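Local coordinates for ribosomal-protein-alanine acetyltransferase (Clostridium acetobutylicum, PDB 3DNS) that probably acetylates the N-terminal alanine of a ribosomal protein, as its RimJ-type relatives do, the piece described here being the N-terminal domain of the longer enzyme, at residues E19-L23 with R34-L40; M72-K77 with M126-N132. All coordinates share one frame. Residues are numbered along the deposited sequence.

Overall arrangement
Both contacts reach the one mixed sheet of this GNAT-type N-terminal domain, their centres about 17 Å apart and their nearest atoms about 5 Å apart, without touching. Contact 1 lies within the sheet, pairing strands 21-26 and 31-41 of a hairpin; contact 2 lies against it, packing helix 61-78 on the end of strand 117-127 and the short helix 128-132. Backbone hydrogen bonds, supplemented by side chains and by bridging waters, hold the first, which is largely a surface contact with its Leu23 and Arg34 end beside the second subunit. The second, partly buried, relies on side chains: an aromatic and selenomethionine interior edged by polar bonds. Phe49, on strand 46-53, touches both Ile35 and Met72.

Contact 1: residues E19-L23 with R34-L40; sequences EREYL and RIFIVDL
Residues 21-23 and 34-40 run as antiparallel neighbours, their axes 4.7 Å apart at 166°. Glu21 faces Phe36 and Leu23 faces Arg34 as non-hydrogen-bonded pairs (CA-CA 4.7 Å each); between them Tyr22 and Ile35 form a hydrogen-bonded pair, with Tyr22 N to Ile35 O and Ile35 N to Tyr22 O both 2.8 Å. Ile37 N adds a bond to Arg20 O, also 2.8 Å, although Arg20 has left extended geometry (phi/psi 63/23). On one face lie Glu21, Leu23, Arg34 and Phe36. Glu21, t at chi1, brings OE2 within 3.9 Å of Arg34 NE, a long salt bridge; the guanidinium bonds Tyr54, with a weaker bond to Lys55 of the second subunit, while Leu23 CD1 covers one of its faces. On the other face, the flat Tyr22 ring (chi1 m) meets Ile37 edge-on, CE2 to CG1 3.9 Å, and beta-branched Ile35 suits a strand packed on Phe49. Long enough to follow its neighbour strand, Arg20 reaches two waters through NH2: water 1 (2.9 Å), which also accepts from Leu40 N, and, weakly, water 2 (3.0 Å), which donates to Ile37 O. Val38 and Asp39 both oppose Met48 on strand 46-53, a classic beta bulge in the second strand of this antiparallel hairpin, within the GNAT domain's central sheet.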
loop_
_atom_site.group_PDB
_atom_site.type_symbol
_atom_site.label_atom_id
_atom_site.label_comp_id
_atom_site.label_asym_id
_atom_site.label_seq_id
_atom_site.Cartn_x
_atom_site.Cartn_y
_atom_site.Cartn_z
ATOM N N GLU A 19 2.993 -14.916 -13.719
ATOM C CA GLU A 19 4.251 -14.678 -14.392
ATOM C C GLU A 19 4.631 -13.210 -14.407
ATOM O O GLU A 19 3.777 -12.364 -14.613
ATOM C CB GLU A 19 4.110 -15.122 -15.859
ATOM C CG GLU A 19 5.282 -14.746 -16.771
ATOM C CD GLU A 19 6.545 -15.571 -16.499
ATOM O OE1 GLU A 19 7.105 -15.491 -15.365
ATOM O OE2 GLU A 19 6.965 -16.294 -17.434
ATOM N N ARG A 20 5.931 -12.937 -14.248
ATOM C CA ARG A 20 6.510 -11.597 -14.419
ATOM C C ARG A 20 5.984 -10.567 -13.429
ATOM O O ARG A 20 6.072 -9.379 -13.684
ATOM C CB ARG A 20 6.364 -11.095 -15.866
ATOM C CG ARG A 20 7.275 -11.770 -16.849
ATOM C CD ARG A 20 7.119 -11.130 -18.212
ATOM N NE ARG A 20 7.907 -11.798 -19.223
ATOM C CZ ARG A 20 8.329 -11.223 -20.349
ATOM N NH1 ARG A 20 9.051 -11.931 -21.195
ATOM N NH2 ARG A 20 8.036 -9.951 -20.635
ATOM N N GLU A 21 5.474 -11.026 -12.280
ATOM C CA GLU A 21 4.982 -10.117 -11.250
ATOM C C GLU A 21 5.658 -10.423 -9.909
ATOM O O GLU A 21 5.802 -11.596 -9.491
ATOM C CB GLU A 21 3.469 -10.181 -11.130
ATOM C CG GLU A 21 2.919 -9.108 -10.255
ATOM C CD GLU A 21 1.380 -9.212 -10.100
ATOM O OE1 GLU A 21 0.636 -9.377 -11.095
ATOM O OE2 GLU A 21 0.934 -9.095 -8.962
ATOM N N TYR A 22 6.073 -9.369 -9.232
ATOM C CA TYR A 22 6.758 -9.527 -7.949
ATOM C C TYR A 22 6.166 -8.595 -6.954
ATOM O O TYR A 22 5.857 -7.443 -7.281
ATOM C CB TYR A 22 8.250 -9.223 -8.058
ATOM C CG TYR A 22 8.949 -10.094 -9.027
ATOM C CD1 TYR A 22 9.733 -11.135 -8.605
ATOM C CD2 TYR A 22 8.820 -9.856 -10.412
ATOM C CE1 TYR A 22 10.380 -11.957 -9.538
ATOM C CE2 TYR A 22 9.439 -10.629 -11.301
ATOM C CZ TYR A 22 10.220 -11.688 -10.884
ATOM O OH TYR A 22 10.811 -12.470 -11.869
ATOM N N LEU A 23 6.077 -9.078 -5.734
ATOM C CA LEU A 23 5.489 -8.360 -4.611
ATOM C C LEU A 23 6.616 -7.760 -3.786
ATOM O O LEU A 23 7.557 -8.493 -3.376
ATOM C CB LEU A 23 4.712 -9.354 -3.764
ATOM C CG LEU A 23 3.963 -8.819 -2.555
ATOM C CD1 LEU A 23 2.758 -7.960 -3.034
ATOM C CD2 LEU A 23 3.477 -10.006 -1.680
ATOM N N ARG A 34 4.569 -3.264 -6.188
ATOM C CA ARG A 34 4.756 -4.434 -7.037
ATOM C C ARG A 34 5.644 -4.107 -8.218
ATOM O O ARG A 34 5.747 -2.971 -8.616
ATOM C CB ARG A 34 3.412 -4.919 -7.564
ATOM C CG ARG A 34 2.525 -5.510 -6.551
ATOM C CD ARG A 34 1.165 -5.802 -7.129
ATOM N NE ARG A 34 0.392 -6.539 -6.129
ATOM C CZ ARG A 34 -0.128 -5.957 -5.064
ATOM N NH1 ARG A 34 -0.809 -6.666 -4.181
ATOM N NH2 ARG A 34 0.023 -4.642 -4.895
ATOM N N ILE A 35 6.336 -5.106 -8.717
ATOM C CA ILE A 35 7.166 -4.958 -9.899
ATOM C C ILE A 35 6.520 -5.816 -10.950
ATOM O O ILE A 35 6.116 -6.944 -10.652
ATOM C CB ILE A 35 8.631 -5.388 -9.612
ATOM C CG1 ILE A 35 9.387 -4.262 -8.877
ATOM C CG2 ILE A 35 9.380 -5.744 -10.901
ATOM C CD1 ILE A 35 10.653 -4.765 -8.168
ATOM N N PHE A 36 6.409 -5.270 -12.174
ATOM C CA PHE A 36 5.861 -5.974 -13.309
ATOM C C PHE A 36 6.870 -5.959 -14.406
ATOM O O PHE A 36 7.216 -4.890 -14.898
ATOM C CB PHE A 36 4.577 -5.262 -13.824
ATOM C CG PHE A 36 3.498 -5.171 -12.821
ATOM C CD1 PHE A 36 2.562 -6.178 -12.683
ATOM C CD2 PHE A 36 3.442 -4.110 -11.957
ATOM C CE1 PHE A 36 1.545 -6.101 -11.714
ATOM C CE2 PHE A 36 2.440 -4.028 -11.023
ATOM C CZ PHE A 36 1.494 -5.023 -10.898
ATOM N N ILE A 37 7.318 -7.128 -14.844
ATOM C CA ILE A 37 8.260 -7.184 -15.982
ATOM C C ILE A 37 7.472 -6.948 -17.285
ATOM O O ILE A 37 6.524 -7.644 -17.562
ATOM C CB ILE A 37 9.056 -8.507 -16.054
ATOM C CG1 ILE A 37 9.774 -8.804 -14.705
ATOM C CG2 ILE A 37 10.064 -8.484 -17.230
ATOM C CD1 ILE A 37 10.794 -7.801 -14.346
ATOM N N VAL A 38 7.901 -5.956 -18.048
ATOM C CA VAL A 38 7.219 -5.450 -19.244
ATOM C C VAL A 38 7.945 -5.977 -20.475
ATOM O O VAL A 38 7.289 -6.462 -21.395
ATOM C CB VAL A 38 7.028 -3.881 -19.175
ATOM C CG1 VAL A 38 6.562 -3.283 -20.453
ATOM C CG2 VAL A 38 6.010 -3.522 -18.027
ATOM N N ASP A 39 9.270 -6.041 -20.431
ATOM C CA ASP A 39 10.045 -6.484 -21.557
ATOM C C ASP A 39 11.315 -7.149 -21.030
ATOM O O ASP A 39 11.983 -6.611 -20.165
ATOM C CB ASP A 39 10.362 -5.272 -22.473
ATOM C CG ASP A 39 10.723 -5.649 -23.898
ATOM O OD1 ASP A 39 10.187 -6.643 -24.481
ATOM O OD2 ASP A 39 11.514 -4.868 -24.473
ATOM N N LEU A 40 11.632 -8.323 -21.570
ATOM C CA LEU A 40 12.812 -9.083 -21.176
ATOM C C LEU A 40 13.302 -9.760 -22.423
ATOM O O LEU A 40 12.536 -10.441 -23.116
ATOM C CB LEU A 40 12.445 -10.116 -20.106
ATOM C CG LEU A 40 13.508 -11.057 -19.539
ATOM C CD1 LEU A 40 14.528 -10.209 -18.803
ATOM C CD2 LEU A 40 12.920 -12.188 -18.621
HETATM O O HOH W 1 9.420 -9.755 -23.135
HETATM O O HOH W 2 5.309 -8.982 -19.792
HETATM O O HOH W 3 4.227 -8.052 -16.182
#

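Contact 2: residues M72-K77 with M126-N132; sequences MEFLFK and MDYKNYN
Helix 72-77 and helix 128-132, which directly follows strand 126-127, cross at -126° with axes 10.7 Å apart; the closest CA pair is Phe76 and Tyr128, 6.2 Å. Tyr131 (chi1 t) is a knob seated among Met72, Glu73, Phe76 and Lys77. Its ring forms an offset stack with that of Phe76 (chi1 m), centroids 4.9 Å apart and planes at 27°, and its CB lies over the Phe76 face. Met72 and Met126, both modelled as selenomethionine, add flexible apolar side chains, Met72 CG to Met126 SE 4.4 Å, with SE of Met126 obliquely beside the Phe76 ring. Two polar bonds cross the contact: Tyr131 OH donates to Glu73 OE1 at 2.5 Å, and Lys77 NZ, its chain folded (m, m, m, t), gives a weak 3.3 Å bond to Tyr128 OH. Within 126-132, Asp127 is the N-cap: its OD1 accepts from Asn130 N (2.9 Å), while its carbonyl O accepts from Tyr131 N (2.9 Å). Asn130 ND2 bonds Gly101 O, and the backbones of Met126 and Tyr128 pair with Val84 and Asn82. Tyr131 thus suits its place doubly, ring packing on Phe76 while the hydroxyl meets a carboxylate, so the contact combines an apolar interior with a hydrogen-bonded, partly charged rim.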
loop_
_atom_site.group_PDB
_atom_site.type_symbol
_atom_site.label_atom_id
_atom_site.label_comp_id
_atom_site.label_asym_id
_atom_site.label_seq_id
_atom_site.Cartn_x
_atom_site.Cartn_y
_atom_site.Cartn_z
HETATM N N MSE A 72 18.447 -4.408 -8.605
HETATM C CA MSE A 72 19.520 -4.215 -9.598
HETATM C C MSE A 72 20.642 -5.236 -9.412
HETATM O O MSE A 72 21.146 -5.792 -10.356
HETATM C CB MSE A 72 20.151 -2.790 -9.505
HETATM C CG MSE A 72 19.334 -1.585 -9.996
HETATM SE SE MSE A 72 18.349 -1.872 -11.622
HETATM C CE MSE A 72 16.753 -2.622 -10.747
ATOM N N GLU A 73 21.044 -5.452 -8.175
ATOM C CA GLU A 73 22.051 -6.460 -7.876
ATOM C C GLU A 73 21.632 -7.823 -8.436
ATOM O O GLU A 73 22.450 -8.525 -9.071
ATOM C CB GLU A 73 22.341 -6.558 -6.364
ATOM C CG GLU A 73 23.368 -7.705 -5.946
ATOM C CD GLU A 73 24.806 -7.382 -6.268
ATOM O OE1 GLU A 73 25.092 -6.212 -6.629
ATOM O OE2 GLU A 73 25.678 -8.292 -6.158
ATOM N N PHE A 74 20.376 -8.172 -8.201
ATOM C CA PHE A 74 19.757 -9.377 -8.783
ATOM C C PHE A 74 19.816 -9.452 -10.317
ATOM O O PHE A 74 20.198 -10.461 -10.875
ATOM C CB PHE A 74 18.281 -9.444 -8.369
ATOM C CG PHE A 74 17.515 -10.675 -8.919
ATOM C CD1 PHE A 74 17.890 -11.967 -8.580
ATOM C CD2 PHE A 74 16.427 -10.509 -9.770
ATOM C CE1 PHE A 74 17.183 -13.049 -9.081
ATOM C CE2 PHE A 74 15.739 -11.563 -10.284
ATOM C CZ PHE A 74 16.104 -12.829 -9.949
ATOM N N LEU A 75 19.365 -8.401 -10.981
ATOM C CA LEU A 75 19.346 -8.356 -12.454
ATOM C C LEU A 75 20.729 -8.333 -13.098
ATOM O O LEU A 75 21.012 -9.124 -14.044
ATOM C CB LEU A 75 18.504 -7.143 -12.925
ATOM C CG LEU A 75 16.952 -7.176 -12.675
ATOM C CD1 LEU A 75 16.276 -5.941 -13.230
ATOM C CD2 LEU A 75 16.256 -8.368 -13.250
ATOM N N PHE A 76 21.584 -7.436 -12.605
ATOM C CA PHE A 76 22.949 -7.279 -13.117
ATOM C C PHE A 76 23.908 -8.399 -12.747
ATOM O O PHE A 76 24.715 -8.770 -13.577
ATOM C CB PHE A 76 23.581 -5.946 -12.687
ATOM C CG PHE A 76 22.904 -4.760 -13.268
ATOM C CD1 PHE A 76 22.813 -4.601 -14.652
ATOM C CD2 PHE A 76 22.327 -3.791 -12.446
ATOM C CE1 PHE A 76 22.195 -3.498 -15.202
ATOM C CE2 PHE A 76 21.704 -2.654 -13.011
ATOM C CZ PHE A 76 21.618 -2.517 -14.367
ATOM N N LYS A 77 23.848 -8.911 -11.529
ATOM C CA LYS A 77 24.890 -9.791 -11.051
ATOM C C LYS A 77 24.493 -11.230 -10.934
ATOM O O LYS A 77 25.354 -12.080 -10.929
ATOM C CB LYS A 77 25.413 -9.324 -9.694
ATOM C CG LYS A 77 25.650 -7.833 -9.662
ATOM C CD LYS A 77 26.947 -7.507 -10.344
ATOM C CE LYS A 77 28.096 -7.616 -9.414
ATOM N NZ LYS A 77 29.230 -6.958 -10.110
HETATM N N MSE A 126 19.584 2.255 -16.484
HETATM C CA MSE A 126 20.911 2.003 -15.946
HETATM C C MSE A 126 21.508 0.799 -16.644
HETATM O O MSE A 126 20.857 -0.219 -16.810
HETATM C CB MSE A 126 20.849 1.751 -14.427
HETATM C CG MSE A 126 22.157 1.350 -13.827
HETATM SE SE MSE A 126 22.141 1.235 -11.868
HETATM C CE MSE A 126 21.846 3.108 -11.397
ATOM N N ASP A 127 22.755 0.922 -17.041
ATOM C CA ASP A 127 23.495 -0.232 -17.576
ATOM C C ASP A 127 24.508 -0.811 -16.577
ATOM O O ASP A 127 24.778 -0.196 -15.530
ATOM C CB ASP A 127 24.066 0.048 -18.974
ATOM C CG ASP A 127 25.159 1.031 -18.982
ATOM O OD1 ASP A 127 25.769 1.339 -17.939
ATOM O OD2 ASP A 127 25.424 1.526 -20.079
ATOM N N TYR A 128 25.020 -2.012 -16.878
ATOM C CA TYR A 128 25.978 -2.702 -16.002
ATOM C C TYR A 128 27.212 -1.827 -15.721
ATOM O O TYR A 128 27.643 -1.696 -14.567
ATOM C CB TYR A 128 26.405 -4.056 -16.617
ATOM C CG TYR A 128 27.236 -4.960 -15.736
ATOM C CD1 TYR A 128 26.645 -6.011 -15.029
ATOM C CD2 TYR A 128 28.622 -4.790 -15.636
ATOM C CE1 TYR A 128 27.390 -6.852 -14.237
ATOM C CE2 TYR A 128 29.410 -5.633 -14.838
ATOM C CZ TYR A 128 28.789 -6.669 -14.135
ATOM O OH TYR A 128 29.549 -7.506 -13.338
ATOM N N LYS A 129 27.781 -1.241 -16.761
ATOM C CA LYS A 129 28.936 -0.357 -16.600
ATOM C C LYS A 129 28.664 0.687 -15.512
ATOM O O LYS A 129 29.487 0.919 -14.613
ATOM C CB LYS A 129 29.164 0.386 -17.884
ATOM C CG LYS A 129 29.794 -0.426 -18.959
ATOM C CD LYS A 129 30.471 0.462 -20.019
ATOM C CE LYS A 129 29.583 0.740 -21.245
ATOM N NZ LYS A 129 30.439 0.956 -22.471
ATOM N N ASN A 130 27.510 1.343 -15.650
ATOM C CA ASN A 130 27.007 2.342 -14.679
ATOM C C ASN A 130 26.908 1.733 -13.268
ATOM O O ASN A 130 27.534 2.221 -12.330
ATOM C CB ASN A 130 25.629 2.882 -15.139
ATOM C CG ASN A 130 25.089 4.004 -14.256
ATOM O OD1 ASN A 130 25.439 4.122 -13.057
ATOM N ND2 ASN A 130 24.193 4.813 -14.829
ATOM N N TYR A 131 26.167 0.640 -13.161
ATOM C CA TYR A 131 25.997 -0.071 -11.912
ATOM C C TYR A 131 27.296 -0.479 -11.237
ATOM O O TYR A 131 27.434 -0.314 -10.030
ATOM C CB TYR A 131 25.158 -1.326 -12.126
ATOM C CG TYR A 131 24.856 -2.046 -10.847
ATOM C CD1 TYR A 131 25.449 -3.265 -10.551
ATOM C CD2 TYR A 131 23.952 -1.512 -9.910
ATOM C CE1 TYR A 131 25.149 -3.936 -9.337
ATOM C CE2 TYR A 131 23.644 -2.174 -8.722
ATOM C CZ TYR A 131 24.246 -3.381 -8.423
ATOM O OH TYR A 131 23.979 -4.024 -7.209
ATOM N N ASN A 132 28.203 -1.075 -11.995
ATOM C CA ASN A 132 29.413 -1.684 -11.445
ATOM C C ASN A 132 30.586 -0.723 -11.201
ATOM O O ASN A 132 31.597 -1.114 -10.591
ATOM C CB ASN A 132 29.876 -2.823 -12.373
ATOM C CG ASN A 132 30.638 -3.926 -11.633
ATOM O OD1 ASN A 132 31.432 -4.655 -12.232
ATOM N ND2 ASN A 132 30.376 -4.069 -10.350
#